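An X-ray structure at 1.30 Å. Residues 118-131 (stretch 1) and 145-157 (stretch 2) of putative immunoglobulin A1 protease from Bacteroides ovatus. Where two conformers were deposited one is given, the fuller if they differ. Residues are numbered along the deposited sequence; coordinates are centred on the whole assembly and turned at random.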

# COMPACT_ATOMS: atom_id res chain seq x y z
N ASP A 118 -3.41 12.74 11.45
CA ASP A 118 -3.73 11.34 11.66
C ASP A 118 -3.43 10.52 10.41
O ASP A 118 -3.81 10.91 9.31
CB ASP A 118 -5.20 11.17 12.03
CG ASP A 118 -5.52 11.64 13.42
OD1 ASP A 118 -4.58 11.82 14.20
OD2 ASP A 118 -6.70 11.80 13.73
N TYR A 119 -2.80 9.37 10.60
CA TYR A 119 -2.47 8.43 9.53
C TYR A 119 -1.85 9.11 8.31
O TYR A 119 -2.40 9.06 7.21
CB TYR A 119 -3.69 7.57 9.16
CG TYR A 119 -4.13 6.68 10.25
CD1 TYR A 119 -3.33 5.60 10.64
CD2 TYR A 119 -5.31 6.89 10.92
CE1 TYR A 119 -3.72 4.76 11.68
CE2 TYR A 119 -5.70 6.06 11.98
CZ TYR A 119 -4.91 5.00 12.34
OH TYR A 119 -5.30 4.18 13.38
N PRO A 120 -0.66 9.70 8.49
CA PRO A 120 0.02 10.32 7.35
C PRO A 120 0.18 9.34 6.18
O PRO A 120 0.74 8.26 6.35
CB PRO A 120 1.37 10.74 7.92
CG PRO A 120 1.21 10.78 9.38
CD PRO A 120 0.11 9.84 9.74
N SER A 121 -0.31 9.75 5.02
CA SER A 121 -0.54 8.96 3.85
C SER A 121 -1.46 9.76 2.94
O SER A 121 -1.97 10.82 3.32
CB SER A 121 -1.22 7.62 4.19
OG SER A 121 -2.52 7.81 4.71
N PHE A 122 -1.75 9.23 1.74
CA PHE A 122 -2.62 9.95 0.84
C PHE A 122 -4.07 9.94 1.39
O PHE A 122 -4.64 11.01 1.62
CB PHE A 122 -2.53 9.40 -0.59
CG PHE A 122 -3.14 10.31 -1.62
CD1 PHE A 122 -2.50 11.47 -2.05
CD2 PHE A 122 -4.36 10.01 -2.17
CE1 PHE A 122 -3.08 12.32 -3.00
CE2 PHE A 122 -4.92 10.84 -3.14
CZ PHE A 122 -4.26 11.97 -3.55
N PHE A 123 -4.63 8.76 1.63
CA PHE A 123 -6.04 8.60 2.00
C PHE A 123 -6.28 8.56 3.51
O PHE A 123 -7.42 8.83 3.94
CB PHE A 123 -6.67 7.37 1.37
CG PHE A 123 -6.74 7.42 -0.12
CD1 PHE A 123 -7.58 8.31 -0.77
CD2 PHE A 123 -5.95 6.59 -0.89
CE1 PHE A 123 -7.63 8.37 -2.14
CE2 PHE A 123 -6.00 6.62 -2.27
CZ PHE A 123 -6.85 7.52 -2.90
N GLY A 124 -5.29 8.11 4.30
CA GLY A 124 -5.50 7.92 5.74
C GLY A 124 -6.19 6.61 6.05
O GLY A 124 -5.54 5.65 6.51
N VAL A 125 -7.47 6.57 5.75
CA VAL A 125 -8.30 5.36 5.81
C VAL A 125 -9.08 5.32 4.49
O VAL A 125 -9.86 6.24 4.24
CB VAL A 125 -9.27 5.34 7.01
CG1 VAL A 125 -10.23 4.13 6.91
CG2 VAL A 125 -8.48 5.36 8.34
N LEU A 126 -8.83 4.30 3.67
CA LEU A 126 -9.50 4.17 2.38
C LEU A 126 -10.69 3.21 2.48
O LEU A 126 -10.50 2.00 2.68
CB LEU A 126 -8.52 3.73 1.29
CG LEU A 126 -9.17 3.59 -0.11
CD1 LEU A 126 -9.90 4.87 -0.60
CD2 LEU A 126 -8.12 3.16 -1.13
N CYS A 127 -11.89 3.79 2.33
CA CYS A 127 -13.13 3.07 2.24
C CYS A 127 -13.65 3.34 0.84
O CYS A 127 -14.00 4.46 0.53
CB CYS A 127 -14.13 3.51 3.30
SG CYS A 127 -13.58 3.28 4.99
N GLY A 128 -13.59 2.32 -0.01
CA GLY A 128 -13.79 2.47 -1.45
C GLY A 128 -12.66 1.87 -2.24
O GLY A 128 -12.18 0.79 -1.91
N ASP A 129 -12.26 2.58 -3.29
CA ASP A 129 -11.33 2.03 -4.28
C ASP A 129 -10.29 3.07 -4.69
O ASP A 129 -10.64 4.25 -4.90
CB ASP A 129 -12.06 1.57 -5.55
CG ASP A 129 -12.91 0.34 -5.35
OD1 ASP A 129 -14.08 0.46 -4.92
OD2 ASP A 129 -12.35 -0.75 -5.57
N CYS A 130 -9.06 2.62 -4.87
CA CYS A 130 -8.04 3.40 -5.54
C CYS A 130 -7.46 2.50 -6.62
O CYS A 130 -7.02 1.37 -6.32
CB CYS A 130 -6.97 3.83 -4.55
SG CYS A 130 -5.59 4.74 -5.28
N ARG A 131 -7.41 2.99 -7.85
CA ARG A 131 -6.91 2.21 -8.96
C ARG A 131 -6.11 3.06 -9.92
O ARG A 131 -6.34 4.26 -10.07
CB ARG A 131 -8.04 1.50 -9.71
CG ARG A 131 -9.08 2.44 -10.33
CD ARG A 131 -10.31 1.66 -10.90
NE ARG A 131 -11.42 2.54 -11.28
CZ ARG A 131 -12.11 3.26 -10.40
NH1 ARG A 131 -11.76 3.27 -9.13
NH2 ARG A 131 -13.11 4.05 -10.81
N GLN A 145 2.06 6.10 14.53
CA GLN A 145 1.03 5.29 13.87
C GLN A 145 1.60 4.45 12.76
O GLN A 145 2.67 4.73 12.20
CB GLN A 145 -0.10 6.16 13.32
CG GLN A 145 -0.84 6.94 14.40
CD GLN A 145 -1.91 7.81 13.81
OE1 GLN A 145 -1.62 8.69 13.01
NE2 GLN A 145 -3.16 7.54 14.17
N GLY A 146 0.85 3.40 12.44
CA GLY A 146 1.18 2.52 11.34
C GLY A 146 0.64 3.05 10.03
O GLY A 146 -0.56 3.39 9.92
N ILE A 147 1.51 3.13 9.03
CA ILE A 147 1.19 3.83 7.79
C ILE A 147 1.80 3.16 6.56
O ILE A 147 2.64 2.30 6.66
CB ILE A 147 1.58 5.31 7.83
CG1 ILE A 147 3.12 5.48 7.93
CG2 ILE A 147 0.83 6.09 8.92
CD1 ILE A 147 3.60 6.90 7.75
N GLY A 148 1.28 3.56 5.41
CA GLY A 148 1.81 3.30 4.09
C GLY A 148 1.65 4.53 3.22
O GLY A 148 1.02 5.49 3.61
N ILE A 149 2.26 4.51 2.02
CA ILE A 149 2.20 5.70 1.16
C ILE A 149 0.78 6.01 0.73
O ILE A 149 0.34 7.14 0.81
CB ILE A 149 3.15 5.58 -0.06
CG1 ILE A 149 4.59 5.83 0.41
CG2 ILE A 149 2.78 6.55 -1.20
CD1 ILE A 149 5.69 5.26 -0.51
N ILE A 150 0.06 5.00 0.23
CA ILE A 150 -1.27 5.26 -0.29
C ILE A 150 -2.29 5.44 0.84
O ILE A 150 -3.12 6.35 0.79
CB ILE A 150 -1.72 4.16 -1.30
CG1 ILE A 150 -0.68 4.06 -2.44
CG2 ILE A 150 -3.13 4.47 -1.84
CD1 ILE A 150 -1.07 3.24 -3.68
N THR A 151 -2.19 4.63 1.89
CA THR A 151 -3.13 4.76 3.01
C THR A 151 -2.56 4.19 4.28
O THR A 151 -1.66 3.34 4.25
CB THR A 151 -4.49 4.12 2.65
OG1 THR A 151 -5.50 4.56 3.54
CG2 THR A 151 -4.38 2.58 2.65
N GLY A 152 -3.12 4.63 5.39
CA GLY A 152 -2.83 4.03 6.70
C GLY A 152 -3.58 2.73 6.82
O GLY A 152 -2.94 1.68 6.83
N TYR A 153 -4.91 2.79 6.88
CA TYR A 153 -5.78 1.62 6.79
C TYR A 153 -6.35 1.51 5.40
O TYR A 153 -6.84 2.50 4.83
CB TYR A 153 -6.95 1.70 7.78
CG TYR A 153 -6.64 1.11 9.12
CD1 TYR A 153 -5.78 1.73 9.99
CD2 TYR A 153 -7.18 -0.12 9.46
CE1 TYR A 153 -5.48 1.13 11.24
CE2 TYR A 153 -6.91 -0.71 10.66
CZ TYR A 153 -6.06 -0.11 11.54
OH TYR A 153 -5.80 -0.78 12.72
N LEU A 154 -6.35 0.28 4.87
CA LEU A 154 -7.10 -0.08 3.68
C LEU A 154 -8.32 -0.88 4.15
O LEU A 154 -8.20 -2.05 4.54
CB LEU A 154 -6.28 -0.88 2.70
CG LEU A 154 -7.01 -1.26 1.40
CD1 LEU A 154 -7.59 -0.03 0.72
CD2 LEU A 154 -6.07 -2.04 0.47
N GLY A 155 -9.47 -0.24 4.10
CA GLY A 155 -10.67 -0.74 4.72
C GLY A 155 -10.66 -0.56 6.23
O GLY A 155 -9.64 -0.29 6.84
N LEU A 156 -11.85 -0.73 6.81
CA LEU A 156 -12.01 -0.78 8.26
C LEU A 156 -12.42 -2.18 8.67
O LEU A 156 -13.01 -2.92 7.89
CB LEU A 156 -13.06 0.24 8.71
CG LEU A 156 -12.64 1.70 8.57
CD1 LEU A 156 -13.82 2.63 8.79
CD2 LEU A 156 -11.48 1.98 9.53
N LYS A 157 -12.09 -2.55 9.89
CA LYS A 157 -12.28 -3.94 10.33
C LYS A 157 -13.72 -4.18 10.82
O LYS A 157 -14.23 -3.43 11.66
CB LYS A 157 -11.33 -4.25 11.48
CG LYS A 157 -11.32 -5.71 11.88
CD LYS A 157 -10.44 -5.94 13.11
CE LYS A 157 -11.14 -5.49 14.37
NZ LYS A 157 -10.32 -5.73 15.61

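The two stretches form a mainly backbone-mediated contact, a short parallel β ladder extended by loop-to-loop hydrogen bonds and flanked by small apolar and aromatic clusters, burying 881 Å² in total when both sides are summed.

The register establishes the parallel arrangement. CA atoms pair in ascending order on both stretches: Val125 CA lies 4.6 Å from Tyr153 CA, and Cys127 CA lies 5.2 Å from Gly155 CA. The hydrogen bonds confirm it, because Tyr153 is bonded through both its N and its O to the residues flanking Val125. Tyr153 N donates to Gly124 O (3.0 Å, 152° at the hydrogen), and Leu126 N donates to Tyr153 O (2.9 Å, 167°). Gly155 N to Leu126 O (2.8 Å, 151°) carries the ladder one step further. Tyr153 O also faces Val125 CA at 3.4 Å, with an angle of 145° at the hydrogen, consistent with a CA-H...O contact, and it accepts a bond from the hydroxyl of its own stretch, Thr151 OG1 (2.8 Å).

Before the ladder, the loops continue the backbone pairing. Phe122 N donates to Ile149 O (3.1 Å, 151°) and Phe123 N to Ile150 O (3.0 Å, 162°). Stretch 2 then turns a corner at Gly152, whose N makes a weak bond to Gly124 O (2.9 Å, 126°), so that this carbonyl receives two successive amides. Glycine fits tightly here: an ideal CB on Gly152 would fall 2.8 Å from Gly124 O and 2.9 Å from Tyr119 CD1, both clashes. Ser121 braces the approaching loop internally, its OG donating to Tyr119 O and accepting from Gly124 N, each at 2.8 Å.

Against the start of stretch 1, Gln145 of stretch 2 uses both ends of its side-chain amide. Its OE1 accepts a nearly linear bond from Tyr119 N (2.8 Å, 164°), while its NE2 lies over one face of the Tyr119 ring, 3.6 Å from Tyr119 CZ. Gly146 O approaches the edge of that ring, 3.6 Å from Tyr119 CD1. Tyr153 presents its own edge to the Tyr119 face in an offset edge-to-face pair, with centroids 5.7 Å apart and planes at 80°, an arrangement that sets the positive ring rim against the electron-rich face.

Dispersion contacts complete the packing. Side chains alternate along the ladder: Val125 and Tyr153 share one face, where Val125 CG2 meets Tyr153 CB at 4.0 Å, whereas Leu126 and Leu154 share the other, with Leu126 CD2 3.7 Å from Leu154 CD1. Leu156 reaches back to stretch 1, its CD2 3.6 Å from Val125 CG1 and its CD1 3.9 Å from Cys127 SG. Ile150 CG2 packs 3.6 Å from Phe123 CE2 and 4.2 Å from Cys130 SG. Near the Tyr119 end, Pro120 CD rests 3.9 Å from Ile147 CG2. Ile147 CG2 also lies 3.4 Å from Pro120 O, a buried carbonyl with no polar partner in the model.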